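Local coordinates for esterase YbfF (Escherichia coli, PDB 3BF7), which is an alpha/beta hydrolase with a helical cap, an esterase that probably hydrolyses ester and thioester substrates, at residues Val117-Arg122 with Glu211-Asp216. The protein carries 1 engineered substitution. Sequence-based numbering, arbitrary orientation.
Sequences VDYHVR and EQYRDD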
ATOM      1  N   VAL A 117      -5.962  11.952   4.061  1.00  6.22           N
ATOM      2  CA  VAL A 117      -6.222  12.688   5.285  1.00  7.08           C
ATOM      3  C   VAL A 117      -5.315  12.229   6.417  1.00  6.76           C
ATOM      4  O   VAL A 117      -4.780  11.120   6.391  1.00  6.42           O
ATOM      5  CB  VAL A 117      -7.680  12.468   5.769  1.00  6.60           C
ATOM      6  CG1 VAL A 117      -8.666  12.941   4.712  1.00  9.41           C
ATOM      7  CG2 VAL A 117      -7.906  10.988   6.100  1.00  7.36           C
ATOM      8  N   ASP A 118      -5.148  13.105   7.401  1.00  7.20           N
ATOM      9  CA  ASP A 118      -4.382  12.789   8.602  1.00  6.56           C
ATOM     10  C   ASP A 118      -5.461  12.208   9.522  1.00  6.65           C
ATOM     11  O   ASP A 118      -6.388  12.917   9.920  1.00  7.75           O
ATOM     12  CB  ASP A 118      -3.814  14.069   9.218  1.00  7.98           C
ATOM     13  CG  ASP A 118      -2.962  13.805  10.449  1.00  8.99           C
ATOM     14  OD1 ASP A 118      -3.102  12.731  11.073  1.00  7.92           O
ATOM     15  OD2 ASP A 118      -2.154  14.692  10.800  1.00 10.87           O
ATOM     16  N   TYR A 119      -5.358  10.927   9.853  1.00  6.54           N
ATOM     17  CA  TYR A 119      -6.371  10.303  10.696  1.00  7.50           C
ATOM     18  C   TYR A 119      -6.323  10.730  12.161  1.00  7.42           C
ATOM     19  O   TYR A 119      -7.281  10.516  12.901  1.00  8.65           O
ATOM     20  CB  TYR A 119      -6.291   8.782  10.564  1.00  7.39           C
ATOM     21  CG  TYR A 119      -6.731   8.285   9.203  1.00  7.36           C
ATOM     22  CD1 TYR A 119      -8.085   8.211   8.868  1.00  7.87           C
ATOM     23  CD2 TYR A 119      -5.796   7.897   8.247  1.00  7.42           C
ATOM     24  CE1 TYR A 119      -8.494   7.759   7.610  1.00  7.24           C
ATOM     25  CE2 TYR A 119      -6.193   7.445   6.991  1.00  7.78           C
ATOM     26  CZ  TYR A 119      -7.538   7.376   6.680  1.00  6.29           C
ATOM     27  OH  TYR A 119      -7.923   6.907   5.442  1.00  6.56           O
ATOM     28  N   HIS A 120      -5.213  11.328  12.576  1.00  8.28           N
ATOM     29  CA  HIS A 120      -5.075  11.830  13.942  1.00  9.46           C
ATOM     30  C   HIS A 120      -5.417  10.837  15.048  1.00  9.55           C
ATOM     31  O   HIS A 120      -6.071  11.198  16.030  1.00  9.86           O
ATOM     32  CB  HIS A 120      -5.943  13.083  14.130  1.00 12.75           C
ATOM     33  CG  HIS A 120      -5.459  14.283  13.378  1.00 16.65           C
ATOM     34  ND1 HIS A 120      -4.244  14.884  13.634  1.00 18.20           N
ATOM     35  CD2 HIS A 120      -6.036  15.011  12.392  1.00 18.17           C
ATOM     36  CE1 HIS A 120      -4.095  15.929  12.840  1.00 19.07           C
ATOM     37  NE2 HIS A 120      -5.168  16.028  12.076  1.00 18.66           N
ATOM     38  N   VAL A 121      -4.986   9.592  14.887  1.00  8.48           N
ATOM     39  CA  VAL A 121      -5.224   8.561  15.893  1.00  9.04           C
ATOM     40  C   VAL A 121      -4.074   7.572  15.866  1.00  9.24           C
ATOM     41  O   VAL A 121      -3.307   7.524  14.902  1.00 10.26           O
ATOM     42  CB  VAL A 121      -6.524   7.746  15.625  1.00  9.98           C
ATOM     43  CG1 VAL A 121      -7.748   8.636  15.746  1.00 10.14           C
ATOM     44  CG2 VAL A 121      -6.457   7.087  14.249  1.00 12.10           C
ATOM     45  N   ARG A 122      -3.932   6.804  16.941  1.00  9.18           N
ATOM     46  CA  ARG A 122      -2.923   5.757  16.989  1.00  9.40           C
ATOM     47  C   ARG A 122      -3.742   4.483  16.822  1.00  9.58           C
ATOM     48  O   ARG A 122      -4.633   4.199  17.625  1.00 11.10           O
ATOM     49  CB  ARG A 122      -2.175   5.756  18.322  1.00  9.82           C
ATOM     50  CG  ARG A 122      -1.273   6.972  18.512  1.00 11.46           C
ATOM     51  CD  ARG A 122      -0.264   6.751  19.627  1.00 12.31           C
ATOM     52  NE  ARG A 122       0.760   5.770  19.273  1.00 11.02           N
ATOM     53  CZ  ARG A 122       1.866   6.042  18.584  1.00  9.96           C
ATOM     54  NH1 ARG A 122       2.110   7.276  18.165  1.00 11.85           N
ATOM     55  NH2 ARG A 122       2.736   5.077  18.323  1.00 10.75           N
ATOM     56  N   GLU A 211     -17.529   8.915   5.315  1.00 12.16           N
ATOM     57  CA  GLU A 211     -18.028  10.242   4.972  1.00 13.88           C
ATOM     58  C   GLU A 211     -17.290  11.447   5.551  1.00 13.61           C
ATOM     59  O   GLU A 211     -17.198  12.485   4.895  1.00 13.34           O
ATOM     60  CB  GLU A 211     -19.511  10.336   5.348  1.00 16.93           C
ATOM     61  CG  GLU A 211     -20.162  11.683   5.060  1.00 21.85           C
ATOM     62  CD  GLU A 211     -20.133  12.046   3.589  1.00 24.64           C
ATOM     63  OE1 GLU A 211     -20.563  11.216   2.762  1.00 27.68           O
ATOM     64  OE2 GLU A 211     -19.686  13.164   3.262  1.00 27.75           O
ATOM     65  N   GLN A 212     -16.762  11.334   6.767  1.00 12.96           N
ATOM     66  CA  GLN A 212     -16.077  12.477   7.360  1.00 13.40           C
ATOM     67  C   GLN A 212     -14.799  12.886   6.636  1.00 12.73           C
ATOM     68  O   GLN A 212     -14.257  13.959   6.899  1.00 13.86           O
ATOM     69  CB  GLN A 212     -15.767  12.237   8.845  1.00 14.60           C
ATOM     70  CG  GLN A 212     -14.709  11.190   9.148  1.00 15.34           C
ATOM     71  CD  GLN A 212     -15.297   9.817   9.370  1.00 16.34           C
ATOM     72  OE1 GLN A 212     -14.655   8.940   9.952  1.00 17.29           O
ATOM     73  NE2 GLN A 212     -16.524   9.617   8.904  1.00 15.91           N
ATOM     74  N   TYR A 213     -14.322  12.045   5.724  1.00 11.13           N
ATOM     75  CA  TYR A 213     -13.103  12.350   4.976  1.00  9.65           C
ATOM     76  C   TYR A 213     -13.411  12.711   3.531  1.00 10.93           C
ATOM     77  O   TYR A 213     -12.514  13.065   2.768  1.00 10.75           O
ATOM     78  CB  TYR A 213     -12.156  11.146   4.986  1.00 10.06           C
ATOM     79  CG  TYR A 213     -11.893  10.590   6.361  1.00  9.42           C
ATOM     80  CD1 TYR A 213     -11.355  11.389   7.367  1.00 10.53           C
ATOM     81  CD2 TYR A 213     -12.212   9.269   6.667  1.00  9.59           C
ATOM     82  CE1 TYR A 213     -11.144  10.886   8.650  1.00 10.41           C
ATOM     83  CE2 TYR A 213     -12.004   8.756   7.944  1.00 10.88           C
ATOM     84  CZ  TYR A 213     -11.473   9.570   8.932  1.00 10.33           C
ATOM     85  OH  TYR A 213     -11.285   9.077  10.203  1.00 11.56           O
ATOM     86  N   ARG A 214     -14.683  12.636   3.159  1.00 10.20           N
ATOM     87  CA  ARG A 214     -15.088  12.907   1.786  1.00 11.79           C
ATOM     88  C   ARG A 214     -14.776  14.302   1.247  1.00 11.07           C
ATOM     89  O   ARG A 214     -14.321  14.430   0.107  1.00 10.05           O
ATOM     90  CB  ARG A 214     -16.578  12.603   1.621  1.00 14.55           C
ATOM     91  CG  ARG A 214     -17.044  12.577   0.178  1.00 16.49           C
ATOM     92  CD  ARG A 214     -18.335  11.785   0.043  1.00 19.41           C
ATOM     93  NE  ARG A 214     -18.827  11.766  -1.330  1.00 21.45           N
ATOM     94  CZ  ARG A 214     -19.371  12.812  -1.943  1.00 22.89           C
ATOM     95  NH1 ARG A 214     -19.500  13.968  -1.305  1.00 23.22           N
ATOM     96  NH2 ARG A 214     -19.787  12.701  -3.197  1.00 24.42           N
ATOM     97  N   ASP A 215     -15.013  15.345   2.039  1.00 10.45           N
ATOM     98  CA  ASP A 215     -14.731  16.696   1.564  1.00 11.17           C
ATOM     99  C   ASP A 215     -13.258  16.839   1.200  1.00  9.73           C
ATOM    100  O   ASP A 215     -12.922  17.344   0.127  1.00  9.64           O
ATOM    101  CB  ASP A 215     -15.106  17.748   2.615  1.00 13.13           C
ATOM    102  CG  ASP A 215     -16.603  17.855   2.830  1.00 15.55           C
ATOM    103  OD1 ASP A 215     -17.366  17.579   1.883  1.00 16.09           O
ATOM    104  OD2 ASP A 215     -17.018  18.233   3.946  1.00 19.09           O
ATOM    105  N   ASP A 216     -12.381  16.390   2.091  1.00  9.79           N
ATOM    106  CA  ASP A 216     -10.946  16.471   1.843  1.00  9.59           C
ATOM    107  C   ASP A 216     -10.533  15.585   0.675  1.00  8.89           C
ATOM    108  O   ASP A 216      -9.647  15.942  -0.100  1.00  8.85           O
ATOM    109  CB  ASP A 216     -10.161  16.056   3.088  1.00 11.39           C
ATOM    110  CG  ASP A 216     -10.143  17.130   4.156  1.00 14.40           C
ATOM    111  OD1 ASP A 216      -9.573  16.875   5.237  1.00 16.88           O
ATOM    112  OD2 ASP A 216     -10.691  18.228   3.920  1.00 16.34           O
TER
HETATM  113  O   HOH W   1     -10.069   9.844  12.522  1.00 15.71           O
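In this alpha/beta hydrolase, the loop after strand 106-112, on its way to helix 125-136, packs through Val117 and Tyr119 against Tyr213, beside helix 214-220. The two tyrosines make a T-shaped stack: Tyr119 points its CD1-CE1 edge at one face of the Tyr213 ring, with centroids 5.1 Å apart and planes at 82°. Tyr119 CE1 comes to 3.7 Å from Tyr213 CE2. Val117 brings CG2 obliquely to the same ring, an off-centre CH-pi contact in which CG2 lies 3.7 Å from Tyr213 CD1. Its other methyl, CG1, set anti to the carbonyl carbon (chi1 -60°), reaches the helix, 3.8 Å from Asp216 CB. On the opposite face of the Tyr213 ring lies Gln212 CG. A water at the ring edge joins Tyr213 OH (2.7 Å) to Tyr119 O, to which it donates. Tyr119 OH is hydrogen-bonded to Tyr208 O and Ala115 N, which pins its ring from the far end. A leucine in place of Tyr213 would probably leave the Tyr119 edge without its aromatic face and the water without one of its partners. With no direct hydrogen bond across, the contact rests on the fit of rings and methyls, the water adding a polar link.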